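Local coordinates for protein adhesin LabA (Helicobacter pylori, PDB 6GMM) that probably helps the bacterium attach to the gastric mucosa as an outer-membrane adhesin that recognises LacdiNAc glycans, at residues T101-W106 with C326-N331; S77-P82 with S221-I226. One frame throughout, in Å; residues are numbered along the deposited sequence.

Interaction 1. Residues T101-W106 with C326-N331; sequences TPSNQW and CHEVQN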
loop_
_atom_site.group_PDB
_atom_site.type_symbol
_atom_site.label_atom_id
_atom_site.label_comp_id
_atom_site.label_asym_id
_atom_site.label_seq_id
_atom_site.Cartn_x
_atom_site.Cartn_y
_atom_site.Cartn_z
ATOM N N THR A 101 25.431 14.225 -8.224
ATOM C CA THR A 101 24.839 13.040 -8.830
ATOM C C THR A 101 25.272 11.750 -8.070
ATOM O O THR A 101 26.187 11.810 -7.231
ATOM C CB THR A 101 25.168 12.964 -10.341
ATOM O OG1 THR A 101 26.566 12.730 -10.529
ATOM C CG2 THR A 101 24.683 14.186 -11.113
ATOM N N PRO A 102 24.627 10.582 -8.341
ATOM C CA PRO A 102 25.059 9.357 -7.653
ATOM C C PRO A 102 26.539 9.072 -7.871
ATOM O O PRO A 102 27.034 9.186 -8.981
ATOM C CB PRO A 102 24.211 8.254 -8.304
ATOM C CG PRO A 102 23.065 8.948 -8.936
ATOM C CD PRO A 102 23.508 10.317 -9.285
ATOM N N SER A 103 27.239 8.732 -6.797
ATOM C CA SER A 103 28.640 8.332 -6.806
ATOM C C SER A 103 28.892 7.293 -7.930
ATOM O O SER A 103 28.142 6.300 -8.052
ATOM C CB SER A 103 28.985 7.686 -5.467
ATOM O OG SER A 103 29.321 8.650 -4.484
ATOM N N ASN A 104 29.926 7.527 -8.750
ATOM C CA ASN A 104 30.275 6.589 -9.814
ATOM C C ASN A 104 31.246 5.531 -9.278
ATOM O O ASN A 104 31.500 5.510 -8.067
ATOM C CB ASN A 104 30.747 7.303 -11.100
ATOM C CG ASN A 104 32.045 8.078 -11.005
ATOM O OD1 ASN A 104 32.984 7.700 -10.307
ATOM N ND2 ASN A 104 32.158 9.138 -11.791
ATOM N N GLN A 105 31.792 4.664 -10.158
ATOM C CA GLN A 105 32.679 3.585 -9.733
ATOM C C GLN A 105 34.008 4.096 -9.128
ATOM O O GLN A 105 34.674 3.314 -8.442
ATOM C CB GLN A 105 32.897 2.527 -10.839
ATOM C CG GLN A 105 33.621 2.985 -12.097
ATOM C CD GLN A 105 32.737 3.628 -13.149
ATOM O OE1 GLN A 105 32.114 4.690 -12.941
ATOM N NE2 GLN A 105 32.745 3.038 -14.345
ATOM N N TRP A 106 34.329 5.420 -9.294
ATOM C CA TRP A 106 35.543 6.094 -8.781
ATOM C C TRP A 106 35.275 7.100 -7.648
ATOM O O TRP A 106 36.210 7.526 -6.969
ATOM C CB TRP A 106 36.326 6.767 -9.918
ATOM C CG TRP A 106 36.442 5.916 -11.140
ATOM C CD1 TRP A 106 35.927 6.181 -12.372
ATOM C CD2 TRP A 106 37.042 4.615 -11.221
ATOM N NE1 TRP A 106 36.198 5.142 -13.232
ATOM C CE2 TRP A 106 36.874 4.161 -12.547
ATOM C CE3 TRP A 106 37.690 3.779 -10.294
ATOM C CZ2 TRP A 106 37.336 2.907 -12.974
ATOM C CZ3 TRP A 106 38.157 2.543 -10.717
ATOM C CH2 TRP A 106 37.987 2.120 -12.044
ATOM N N CYS A 326 26.324 -0.720 -3.005
ATOM C CA CYS A 326 26.398 0.315 -4.052
ATOM C C CYS A 326 27.577 1.261 -3.864
ATOM O O CYS A 326 28.201 1.284 -2.804
ATOM C CB CYS A 326 25.093 1.099 -4.099
ATOM S SG CYS A 326 24.772 2.047 -2.584
ATOM N N HIS A 327 27.840 2.088 -4.876
ATOM C CA HIS A 327 28.940 3.046 -4.861
ATOM C C HIS A 327 28.774 4.151 -3.790
ATOM O O HIS A 327 29.788 4.617 -3.276
ATOM C CB HIS A 327 29.196 3.624 -6.276
ATOM C CG HIS A 327 29.528 2.583 -7.317
ATOM N ND1 HIS A 327 30.422 1.542 -7.053
ATOM C CD2 HIS A 327 29.106 2.479 -8.601
ATOM C CE1 HIS A 327 30.503 0.839 -8.178
ATOM N NE2 HIS A 327 29.737 1.367 -9.140
ATOM N N GLU A 328 27.518 4.521 -3.422
ATOM C CA GLU A 328 27.223 5.520 -2.385
ATOM C C GLU A 328 27.767 5.079 -1.017
ATOM O O GLU A 328 28.419 5.877 -0.353
ATOM C CB GLU A 328 25.714 5.797 -2.290
ATOM C CG GLU A 328 25.198 6.633 -3.448
ATOM C CD GLU A 328 25.473 8.119 -3.348
ATOM O OE1 GLU A 328 25.148 8.722 -2.300
ATOM O OE2 GLU A 328 25.988 8.688 -4.332
ATOM N N VAL A 329 27.520 3.812 -0.608
ATOM C CA VAL A 329 28.051 3.263 0.651
ATOM C C VAL A 329 29.562 3.058 0.543
ATOM O O VAL A 329 30.286 3.353 1.502
ATOM C CB VAL A 329 27.328 1.997 1.205
ATOM C CG1 VAL A 329 25.992 2.356 1.816
ATOM C CG2 VAL A 329 27.148 0.914 0.149
ATOM N N GLN A 330 30.038 2.594 -0.646
ATOM C CA GLN A 330 31.453 2.332 -0.958
ATOM C C GLN A 330 32.301 3.582 -0.718
ATOM O O GLN A 330 33.435 3.486 -0.241
ATOM C CB GLN A 330 31.567 1.825 -2.406
ATOM C CG GLN A 330 32.960 1.407 -2.855
ATOM C CD GLN A 330 33.044 1.154 -4.342
ATOM O OE1 GLN A 330 33.257 2.073 -5.149
ATOM N NE2 GLN A 330 32.924 -0.105 -4.736
ATOM N N ASN A 331 31.728 4.756 -1.017
ATOM C CA ASN A 331 32.365 6.050 -0.826
ATOM C C ASN A 331 32.028 6.742 0.516
ATOM O O ASN A 331 32.499 7.857 0.762
ATOM C CB ASN A 331 32.076 6.947 -2.014
ATOM C CG ASN A 331 32.963 6.583 -3.173
ATOM O OD1 ASN A 331 34.179 6.782 -3.123
ATOM N ND2 ASN A 331 32.392 5.957 -4.199
HETATM O O HOH W 1 26.183 11.959 -4.443
#
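Glu328 OE2 is held by one strong and one weak bond from Ser103, with a water as a possible third donor. The strong bond runs 2.8 Å from Ser103 N to Glu328 OE2, almost straight at 176°, and uses the anti lone pair; the bond from Ser103 OG is long and weak. Here a short helical turn, 327-330, docks on the irregular loop between strands 96-98 and 111-113 of the SabA-type adhesion domain. Glutamate suits the place because its chain, bent at chi2 (-79°), swings the carboxylate back to the loop, while its other oxygen, OE1, accepts from His333. The water also lies within bonding distance of Thr101 O. The donors gathered on OE2 would probably favour the charged carboxylate.

One residue earlier, His327 lies along the loop backbone. Gln105 CA sits over the centre of the imidazole face, a CH-pi contact 3.8 Å from the ring centroid, and Tyr78 meets the same ring edge-to-face. Asparagine shapes both partners: Asn104 OD1 closes an Asx turn by accepting from Trp106 N in its carbonyl plane, and at the helix end Asn331 folds back on the turn. There Asn331 ND2 reaches His327 O at 3.1 Å from above the carbonyl plane, sharing that oxygen with Asn331 N.

Interaction 2. Residues S77-P82 with S221-I226; sequences SYAISP and SLWEGI
Ser221 opens the segment by organising its backbone: its OG accepts from Trp223 N at 3.0 Å, an ST turn for which serine's short hydroxyl is well suited. This turn probably helps set the two residues that follow, the ones that meet 77-82.

Leu222 points at the other loop, its CG anti to the carbonyl carbon. One branch, CD1, ends 3.6 Å from Ala79 CB, the closest approach of the contact; a methyl is small enough to let the leucine in. Nearer the backbone, Leu222 CB lies 3.9 Å from Tyr78 OH, the phenol crossing the leucine obliquely. Tyr78 reaches this far from the crowded position between its backbone N and carbonyl carbon (chi1 87°), and Ala79 CB sits over the centre of its ring.

Trp223 comes next and extends its indole tip to tip with the tyrosine, Tyr78 CE1 being 4.1 Å from Trp223 NE1. Farther round the indole, Trp223 CZ2 is 4.1 Å from Ala79 CB. The indole N-H is bonded to Val75 O of helix 57-76, so tryptophan joins an apolar surface to a fixed polar anchor; Phe238 meets the ring edge-to-face.

A type II beta turn then runs from Trp223 to Ile226. Its third position takes a positive phi, which Gly225 (83°), lacking a side chain, adopts easily. Ile226, like Trp223, packs on Phe318 of helix 316-323. Between the two loops themselves the contact is small and rests on van der Waals packing, so it depends on shape fit, with the indole's orientation probably fixed by its bond to Val75 O.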
loop_
_atom_site.group_PDB
_atom_site.type_symbol
_atom_site.label_atom_id
_atom_site.label_comp_id
_atom_site.label_asym_id
_atom_site.label_seq_id
_atom_site.Cartn_x
_atom_site.Cartn_y
_atom_site.Cartn_z
ATOM N N SER A 77 23.164 4.218 -12.856
ATOM C CA SER A 77 23.395 5.446 -13.635
ATOM C C SER A 77 24.836 5.538 -14.183
ATOM O O SER A 77 25.053 5.962 -15.334
ATOM C CB SER A 77 23.060 6.676 -12.802
ATOM O OG SER A 77 23.876 6.741 -11.638
ATOM N N TYR A 78 25.814 5.058 -13.384
ATOM C CA TYR A 78 27.202 5.029 -13.791
ATOM C C TYR A 78 27.420 4.206 -15.056
ATOM O O TYR A 78 28.294 4.549 -15.836
ATOM C CB TYR A 78 28.107 4.555 -12.638
ATOM C CG TYR A 78 28.282 3.062 -12.512
ATOM C CD1 TYR A 78 27.350 2.288 -11.835
ATOM C CD2 TYR A 78 29.414 2.429 -13.018
ATOM C CE1 TYR A 78 27.517 0.909 -11.698
ATOM C CE2 TYR A 78 29.593 1.053 -12.889
ATOM C CZ TYR A 78 28.632 0.292 -12.244
ATOM O OH TYR A 78 28.808 -1.068 -12.117
ATOM N N ALA A 79 26.675 3.138 -15.271
ATOM C CA ALA A 79 26.898 2.336 -16.468
ATOM C C ALA A 79 26.009 2.754 -17.646
ATOM O O ALA A 79 25.969 2.068 -18.669
ATOM C CB ALA A 79 26.737 0.860 -16.151
ATOM N N ILE A 80 25.311 3.886 -17.520
ATOM C CA ILE A 80 24.481 4.363 -18.626
ATOM C C ILE A 80 25.379 5.068 -19.616
ATOM O O ILE A 80 26.087 6.020 -19.239
ATOM C CB ILE A 80 23.329 5.295 -18.168
ATOM C CG1 ILE A 80 22.244 4.518 -17.436
ATOM C CG2 ILE A 80 22.753 6.091 -19.370
ATOM C CD1 ILE A 80 21.349 5.392 -16.624
ATOM N N SER A 81 25.331 4.604 -20.893
ATOM C CA SER A 81 26.068 5.118 -22.047
ATOM C C SER A 81 26.211 6.646 -21.921
ATOM O O SER A 81 25.187 7.335 -21.806
ATOM C CB SER A 81 25.349 4.735 -23.335
ATOM O OG SER A 81 26.314 4.616 -24.362
ATOM N N PRO A 82 27.465 7.156 -21.790
ATOM C CA PRO A 82 27.681 8.585 -21.508
ATOM C C PRO A 82 26.706 9.544 -22.167
ATOM O O PRO A 82 26.565 9.600 -23.383
ATOM C CB PRO A 82 29.128 8.828 -21.939
ATOM C CG PRO A 82 29.655 7.467 -22.382
ATOM C CD PRO A 82 28.750 6.445 -21.808
ATOM N N SER A 221 26.882 -10.202 -15.297
ATOM C CA SER A 221 26.683 -8.766 -15.544
ATOM C C SER A 221 27.496 -7.905 -14.572
ATOM O O SER A 221 28.326 -8.433 -13.830
ATOM C CB SER A 221 25.209 -8.393 -15.427
ATOM O OG SER A 221 24.882 -8.109 -14.077
ATOM N N LEU A 222 27.238 -6.579 -14.571
ATOM C CA LEU A 222 27.885 -5.619 -13.690
ATOM C C LEU A 222 27.337 -5.657 -12.277
ATOM O O LEU A 222 27.988 -5.113 -11.377
ATOM C CB LEU A 222 27.741 -4.187 -14.229
ATOM C CG LEU A 222 28.536 -3.820 -15.467
ATOM C CD1 LEU A 222 28.009 -2.535 -16.039
ATOM C CD2 LEU A 222 30.026 -3.697 -15.169
ATOM N N TRP A 223 26.121 -6.243 -12.082
ATOM C CA TRP A 223 25.469 -6.332 -10.786
ATOM C C TRP A 223 25.119 -7.771 -10.446
ATOM O O TRP A 223 24.650 -8.522 -11.310
ATOM C CB TRP A 223 24.176 -5.482 -10.752
ATOM C CG TRP A 223 24.293 -4.123 -11.390
ATOM C CD1 TRP A 223 24.449 -2.925 -10.756
ATOM C CD2 TRP A 223 24.160 -3.825 -12.786
ATOM N NE1 TRP A 223 24.484 -1.900 -11.679
ATOM C CE2 TRP A 223 24.304 -2.425 -12.933
ATOM C CE3 TRP A 223 23.981 -4.612 -13.937
ATOM C CZ2 TRP A 223 24.303 -1.800 -14.187
ATOM C CZ3 TRP A 223 23.985 -3.991 -15.177
ATOM C CH2 TRP A 223 24.140 -2.603 -15.292
ATOM N N GLU A 224 25.294 -8.139 -9.165
ATOM C CA GLU A 224 24.893 -9.452 -8.643
ATOM C C GLU A 224 23.373 -9.512 -8.693
ATOM O O GLU A 224 22.724 -8.485 -8.490
ATOM C CB GLU A 224 25.358 -9.626 -7.190
ATOM C CG GLU A 224 26.852 -9.855 -7.049
ATOM C CD GLU A 224 27.362 -11.203 -7.529
ATOM O OE1 GLU A 224 26.557 -12.157 -7.627
ATOM O OE2 GLU A 224 28.582 -11.309 -7.778
ATOM N N GLY A 225 22.818 -10.676 -9.021
ATOM C CA GLY A 225 21.366 -10.850 -9.087
ATOM C C GLY A 225 20.720 -10.411 -10.388
ATOM O O GLY A 225 19.560 -10.752 -10.629
ATOM N N ILE A 226 21.461 -9.651 -11.238
ATOM C CA ILE A 226 21.019 -9.187 -12.546
ATOM C C ILE A 226 21.711 -10.077 -13.586
ATOM O O ILE A 226 22.934 -10.070 -13.700
ATOM C CB ILE A 226 21.353 -7.682 -12.724
ATOM C CG1 ILE A 226 20.618 -6.789 -11.670
ATOM C CG2 ILE A 226 21.125 -7.204 -14.158
ATOM C CD1 ILE A 226 19.071 -6.702 -11.724
#

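In the fold
From the N terminus, the chain leaves helix 57-76 into 77-82, the first half of interaction 2, then passes through strand 96-98 to 101-106, the first half of interaction 1. Interaction 2 closes at 221-226, in the loop between helices 188-205 and 234-237; interaction 1 closes last, at 326-331, just beyond helix 316-323. The two long loops therefore cross rather than nest. The centres of the two contacts lie about 13 Å apart, on the same side of the chain's centre, and Tyr78 joins them: its CE1 is 3.4 Å from His327 NE2. Together they tie the chain just after helix 57-76 to two later loops and the short helix 327-330 at one end of the elongated, largely helical molecule.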